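Local coordinates for protein polyprenyl synthetase (Zymomonas mobilis subsp. mobilis, PDB 4KKM) that probably acts as a magnesium-dependent prenyltransferase of the FPP/GGPP synthase family, extending allylic diphosphates with isopentenyl diphosphate to make farnesyl and longer prenyl diphosphates, at residues Gln33-Ile38 / Gly68-Pro73; Leu74-Thr79 / Gly212-Ala217. All blocks are in the same frame, centred on the assembly; numbering follows the deposited sequence.

Interaction 1: residues Gln33-Ile38 / Gly68-Pro73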
loop_
_atom_site.group_PDB
_atom_site.type_symbol
_atom_site.label_atom_id
_atom_site.label_comp_id
_atom_site.label_asym_id
_atom_site.label_seq_id
_atom_site.Cartn_x
_atom_site.Cartn_y
_atom_site.Cartn_z
ATOM N N GLN B 33 4.592 -7.347 26.775
ATOM C CA GLN B 33 5.882 -6.890 26.265
ATOM C C GLN B 33 5.802 -6.485 24.797
ATOM O O GLN B 33 6.290 -5.420 24.411
ATOM C CB GLN B 33 6.945 -7.972 26.442
ATOM C CG GLN B 33 7.793 -7.793 27.680
ATOM C CD GLN B 33 8.305 -9.111 28.238
ATOM O OE1 GLN B 33 8.524 -10.077 27.501
ATOM N NE2 GLN B 33 8.490 -9.158 29.554
ATOM N N VAL B 34 5.203 -7.347 23.982
ATOM C CA VAL B 34 5.036 -7.061 22.558
ATOM C C VAL B 34 4.228 -5.777 22.365
ATOM O O VAL B 34 4.569 -4.934 21.531
ATOM C CB VAL B 34 4.359 -8.239 21.827
ATOM C CG1 VAL B 34 3.980 -7.851 20.405
ATOM C CG2 VAL B 34 5.275 -9.460 21.821
ATOM N N ALA B 35 3.172 -5.621 23.161
ATOM C CA ALA B 35 2.345 -4.415 23.107
ATOM C C ALA B 35 3.169 -3.151 23.368
ATOM O O ALA B 35 3.047 -2.156 22.648
ATOM C CB ALA B 35 1.185 -4.516 24.096
ATOM N N GLN B 36 4.018 -3.202 24.387
ATOM C CA GLN B 36 4.857 -2.056 24.728
ATOM C C GLN B 36 5.884 -1.776 23.634
ATOM O O GLN B 36 6.131 -0.626 23.281
ATOM C CB GLN B 36 5.566 -2.280 26.064
ATOM C CG GLN B 36 4.655 -2.178 27.280
ATOM C CD GLN B 36 5.433 -2.133 28.583
ATOM O OE1 GLN B 36 6.665 -2.078 28.584
ATOM N NE2 GLN B 36 4.717 -2.157 29.702
ATOM N N ASP B 37 6.475 -2.836 23.096
ATOM C CA ASP B 37 7.479 -2.695 22.051
ATOM C C ASP B 37 6.888 -2.120 20.765
ATOM O O ASP B 37 7.500 -1.268 20.124
ATOM C CB ASP B 37 8.147 -4.039 21.775
ATOM C CG ASP B 37 9.131 -4.430 22.864
ATOM O OD1 ASP B 37 9.778 -3.519 23.426
ATOM O OD2 ASP B 37 9.256 -5.640 23.155
ATOM N N ILE B 38 5.703 -2.594 20.394
ATOM C CA ILE B 38 5.048 -2.131 19.172
ATOM C C ILE B 38 4.659 -0.664 19.312
ATOM O O ILE B 38 4.801 0.100 18.364
ATOM C CB ILE B 38 3.835 -3.021 18.789
ATOM C CG1 ILE B 38 4.327 -4.406 18.361
ATOM C CG2 ILE B 38 3.006 -2.389 17.653
ATOM C CD1 ILE B 38 5.252 -4.380 17.146
ATOM N N GLY B 68 -5.318 -2.420 21.380
ATOM C CA GLY B 68 -4.713 -3.234 20.343
ATOM C C GLY B 68 -3.969 -4.377 20.998
ATOM O O GLY B 68 -3.005 -4.166 21.734
ATOM N N LYS B 69 -4.430 -5.594 20.742
ATOM C CA LYS B 69 -3.846 -6.770 21.369
ATOM C C LYS B 69 -2.574 -7.197 20.650
ATOM O O LYS B 69 -1.832 -8.048 21.141
ATOM C CB LYS B 69 -4.866 -7.907 21.404
ATOM C CG LYS B 69 -6.066 -7.604 22.286
ATOM C CD LYS B 69 -7.164 -8.636 22.114
ATOM C CE LYS B 69 -6.652 -10.031 22.410
ATOM N NZ LYS B 69 -6.768 -10.937 21.232
ATOM N N ARG B 70 -2.327 -6.584 19.495
ATOM C CA ARG B 70 -1.163 -6.888 18.667
ATOM C C ARG B 70 -1.038 -8.382 18.410
ATOM O O ARG B 70 0.044 -8.960 18.555
ATOM C CB ARG B 70 0.120 -6.374 19.316
ATOM C CG ARG B 70 0.024 -4.972 19.881
ATOM C CD ARG B 70 -0.401 -3.972 18.830
ATOM N NE ARG B 70 -0.155 -2.611 19.292
ATOM C CZ ARG B 70 -0.385 -1.523 18.570
ATOM N NH1 ARG B 70 -0.873 -1.631 17.336
ATOM N NH2 ARG B 70 -0.120 -0.328 19.084
ATOM N N LEU B 71 -2.154 -9.008 18.059
ATOM C CA LEU B 71 -2.155 -10.435 17.762
ATOM C C LEU B 71 -1.186 -10.762 16.631
ATOM O O LEU B 71 -0.488 -11.774 16.670
ATOM C CB LEU B 71 -3.563 -10.909 17.405
ATOM C CG LEU B 71 -3.632 -12.356 16.912
ATOM C CD1 LEU B 71 -3.175 -13.307 18.019
ATOM C CD2 LEU B 71 -5.037 -12.698 16.429
ATOM N N ARG B 72 -1.130 -9.901 15.621
ATOM C CA ARG B 72 -0.269 -10.187 14.479
ATOM C C ARG B 72 1.231 -10.010 14.779
ATOM O O ARG B 72 2.027 -10.888 14.453
ATOM C CB ARG B 72 -0.753 -9.452 13.217
ATOM C CG ARG B 72 -2.080 -10.036 12.716
ATOM C CD ARG B 72 -2.947 -9.027 11.960
ATOM N NE ARG B 72 -4.305 -9.545 11.773
ATOM C CZ ARG B 72 -5.265 -9.489 12.693
ATOM N NH1 ARG B 72 -5.031 -8.932 13.876
ATOM N NH2 ARG B 72 -6.462 -9.995 12.430
ATOM N N PRO B 73 1.620 -8.890 15.417
ATOM C CA PRO B 73 3.000 -8.831 15.917
ATOM C C PRO B 73 3.354 -9.996 16.843
ATOM O O PRO B 73 4.469 -10.522 16.771
ATOM C CB PRO B 73 3.027 -7.510 16.688
ATOM C CG PRO B 73 2.061 -6.643 15.931
ATOM C CD PRO B 73 0.954 -7.575 15.483
HETATM O O HOH W 1 0.632 -1.954 21.694
#
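Ile-38 lays its CG2 methyl over one face of the Arg-70 guanidinium, 3.5 Å above the plane and over its centre, with Ile-38 CG2 to Arg-70 CZ at 3.6 Å. The two branches of the isoleucine divide the contact. CG2, anti to the backbone N, meets the arginine, whereas CG1, beside that N (chi1 -68°), approaches Pro-73 CB at 3.8 Å, the side chains crossing at about a right angle. Val-34, one helical turn earlier, adds its CG1 methyl to the same proline atom, 3.9 Å from Pro-73 CB. Arg-70 passes Ala-35 on the way out: its chain is bent at chi2 (-57°), and its CG lies 4.0 Å from Ala-35 CA. A water at the edge of the guanidinium, in its plane, bridges the arginine side chain to the helix backbone: it accepts from Arg-70 NE at 2.6 Å and donates to Ala-35 O at 2.6 Å. Farther out the guanidinium forms salt bridges to Asp-39 through NH2 and to Glu-98 through NH1, while NH2 also bonds to Ala-64 O; partners at NE, NH1 and NH2 together should fix its rotation. Arg-70 occupies the N-cap position of helix 71-80, so the arrangement is a helix start packed against helix 24-45, within the all-alpha isoprenoid synthase fold.

Interaction 2: residues Leu74-Thr79 / Gly212-Ala217; sequences LLVVAT and GFCLEA
The helical segments 74-79 and 212-217 run nearly parallel, their axes 8.0 Å apart at closest approach and crossing at -22°, with Val-76 CA only 4.8 Å from Cys-214 CA. This is close helix-to-helix packing in the buried core of the all-alpha isoprenoid synthase fold. The small Cys-214 side chain sits at this closest point, consistent with the short spacing: its CB meets Leu-75 CB at 3.6 Å. Val-76 reaches the same atom from a direction roughly at right angles to that of Leu-75, its CG2 methyl 3.9 Å from Cys-214 CB. That methyl stands beside the valine's own backbone N, since CG1 takes the anti place (chi1 171°). Leu-215 starts out pointing away from segment 74-79, yet its end returns, so that CD2 lies 4.2 Å from Leu-75 CD2. Outside the pair, Leu-232, Tyr-235 and Ala-236 of helix 226-253 pack on Leu-215, and Ile-97 of helix 87-109 packs on Cys-214. Thr-79 crosses Leu-215 at about a right angle, its OG1 3.3 Å from Leu-215 CD1. The hydroxyl is spent within its own helix: Thr-79 OG1 donates to Leu-75 O at 2.7 Å, from the face of that carbonyl plane opposite to the one used by Thr-79 N.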
loop_
_atom_site.group_PDB
_atom_site.type_symbol
_atom_site.label_atom_id
_atom_site.label_comp_id
_atom_site.label_asym_id
_atom_site.label_seq_id
_atom_site.Cartn_x
_atom_site.Cartn_y
_atom_site.Cartn_z
ATOM N N LEU B 74 2.410 -10.406 17.685
ATOM C CA LEU B 74 2.648 -11.500 18.621
ATOM C C LEU B 74 2.962 -12.799 17.876
ATOM O O LEU B 74 3.864 -13.543 18.260
ATOM C CB LEU B 74 1.437 -11.693 19.539
ATOM C CG LEU B 74 1.503 -12.880 20.501
ATOM C CD1 LEU B 74 2.598 -12.663 21.548
ATOM C CD2 LEU B 74 0.142 -13.115 21.153
ATOM N N LEU B 75 2.214 -13.065 16.810
ATOM C CA LEU B 75 2.457 -14.252 15.989
ATOM C C LEU B 75 3.823 -14.209 15.314
ATOM O O LEU B 75 4.515 -15.225 15.235
ATOM C CB LEU B 75 1.364 -14.402 14.928
ATOM C CG LEU B 75 0.004 -14.875 15.447
ATOM C CD1 LEU B 75 -1.059 -14.719 14.366
ATOM C CD2 LEU B 75 0.098 -16.321 15.917
ATOM N N VAL B 76 4.204 -13.040 14.807
ATOM C CA VAL B 76 5.525 -12.883 14.208
ATOM C C VAL B 76 6.615 -13.180 15.234
ATOM O O VAL B 76 7.519 -13.983 14.982
ATOM C CB VAL B 76 5.734 -11.464 13.637
ATOM C CG1 VAL B 76 7.190 -11.274 13.215
ATOM C CG2 VAL B 76 4.794 -11.224 12.464
ATOM N N VAL B 77 6.511 -12.538 16.394
ATOM C CA VAL B 77 7.495 -12.701 17.462
ATOM C C VAL B 77 7.579 -14.163 17.912
ATOM O O VAL B 77 8.674 -14.718 18.054
ATOM C CB VAL B 77 7.181 -11.781 18.672
ATOM C CG1 VAL B 77 8.007 -12.182 19.888
ATOM C CG2 VAL B 77 7.410 -10.308 18.314
ATOM N N ALA B 78 6.424 -14.791 18.114
ATOM C CA ALA B 78 6.384 -16.179 18.575
ATOM C C ALA B 78 6.878 -17.170 17.524
ATOM O O ALA B 78 7.380 -18.240 17.865
ATOM C CB ALA B 78 4.976 -16.565 19.045
ATOM N N THR B 79 6.720 -16.832 16.251
ATOM C CA THR B 79 7.214 -17.711 15.196
ATOM C C THR B 79 8.720 -17.536 15.009
ATOM O O THR B 79 9.455 -18.512 14.881
ATOM C CB THR B 79 6.486 -17.487 13.853
ATOM O OG1 THR B 79 5.073 -17.565 14.061
ATOM C CG2 THR B 79 6.900 -18.560 12.845
ATOM N N GLY B 212 -1.392 -15.863 7.793
ATOM C CA GLY B 212 -0.449 -16.635 6.997
ATOM C C GLY B 212 0.882 -15.914 6.877
ATOM O O GLY B 212 1.947 -16.523 6.999
ATOM N N PHE B 213 0.827 -14.605 6.656
ATOM C CA PHE B 213 2.058 -13.826 6.560
ATOM C C PHE B 213 2.867 -13.887 7.852
ATOM O O PHE B 213 4.086 -14.019 7.822
ATOM C CB PHE B 213 1.792 -12.359 6.228
ATOM C CG PHE B 213 3.033 -11.515 6.309
ATOM C CD1 PHE B 213 3.925 -11.479 5.250
ATOM C CD2 PHE B 213 3.340 -10.816 7.465
ATOM C CE1 PHE B 213 5.084 -10.721 5.328
ATOM C CE2 PHE B 213 4.507 -10.078 7.554
ATOM C CZ PHE B 213 5.374 -10.029 6.485
ATOM N N CYS B 214 2.186 -13.762 8.984
ATOM C CA CYS B 214 2.867 -13.773 10.277
ATOM C C CYS B 214 3.696 -15.038 10.478
ATOM O O CYS B 214 4.840 -14.973 10.940
ATOM C CB CYS B 214 1.862 -13.627 11.420
ATOM S SG CYS B 214 1.045 -12.020 11.484
ATOM N N LEU B 215 3.114 -16.181 10.128
ATOM C CA LEU B 215 3.774 -17.479 10.294
ATOM C C LEU B 215 4.852 -17.669 9.233
ATOM O O LEU B 215 5.955 -18.137 9.524
ATOM C CB LEU B 215 2.752 -18.623 10.228
ATOM C CG LEU B 215 2.099 -19.040 11.559
ATOM C CD1 LEU B 215 3.109 -19.710 12.488
ATOM C CD2 LEU B 215 1.428 -17.847 12.256
ATOM N N GLU B 216 4.534 -17.291 8.000
ATOM C CA GLU B 216 5.488 -17.451 6.913
ATOM C C GLU B 216 6.697 -16.540 7.121
ATOM O O GLU B 216 7.826 -16.907 6.794
ATOM C CB GLU B 216 4.831 -17.197 5.552
ATOM C CG GLU B 216 5.765 -17.457 4.371
ATOM C CD GLU B 216 5.075 -17.355 3.016
ATOM O OE1 GLU B 216 3.901 -16.923 2.960
ATOM O OE2 GLU B 216 5.713 -17.713 2.001
ATOM N N ALA B 217 6.457 -15.365 7.696
ATOM C CA ALA B 217 7.537 -14.421 7.972
ATOM C C ALA B 217 8.571 -15.022 8.919
ATOM O O ALA B 217 9.776 -14.812 8.757
ATOM C CB ALA B 217 6.975 -13.120 8.542
#

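Overall arrangement
Helix 71-80 takes part in both contacts, whose centres lie about 12 Å apart. Interaction 1 joins its N-terminal start to helix 24-45; interaction 2 joins its later part to helix 208-221. Along the chain they come in series, the first closing before the second opens, and the second spans 132 intervening residues, mostly helical. They also touch directly: Val-34 CG2 is 4.2 Å from Val-77 CG2, and Arg-72 O is 3.3 Å from Cys-214 SG. Helix 87-109 packs against both, through Glu-98 on Pro-73 and Val-93 on Val-76. Helix 71-80 thus packs between a near neighbour in sequence, helix 24-45, and the distant helix 208-221, away from the calcium site at Asp-108 and Asp-114.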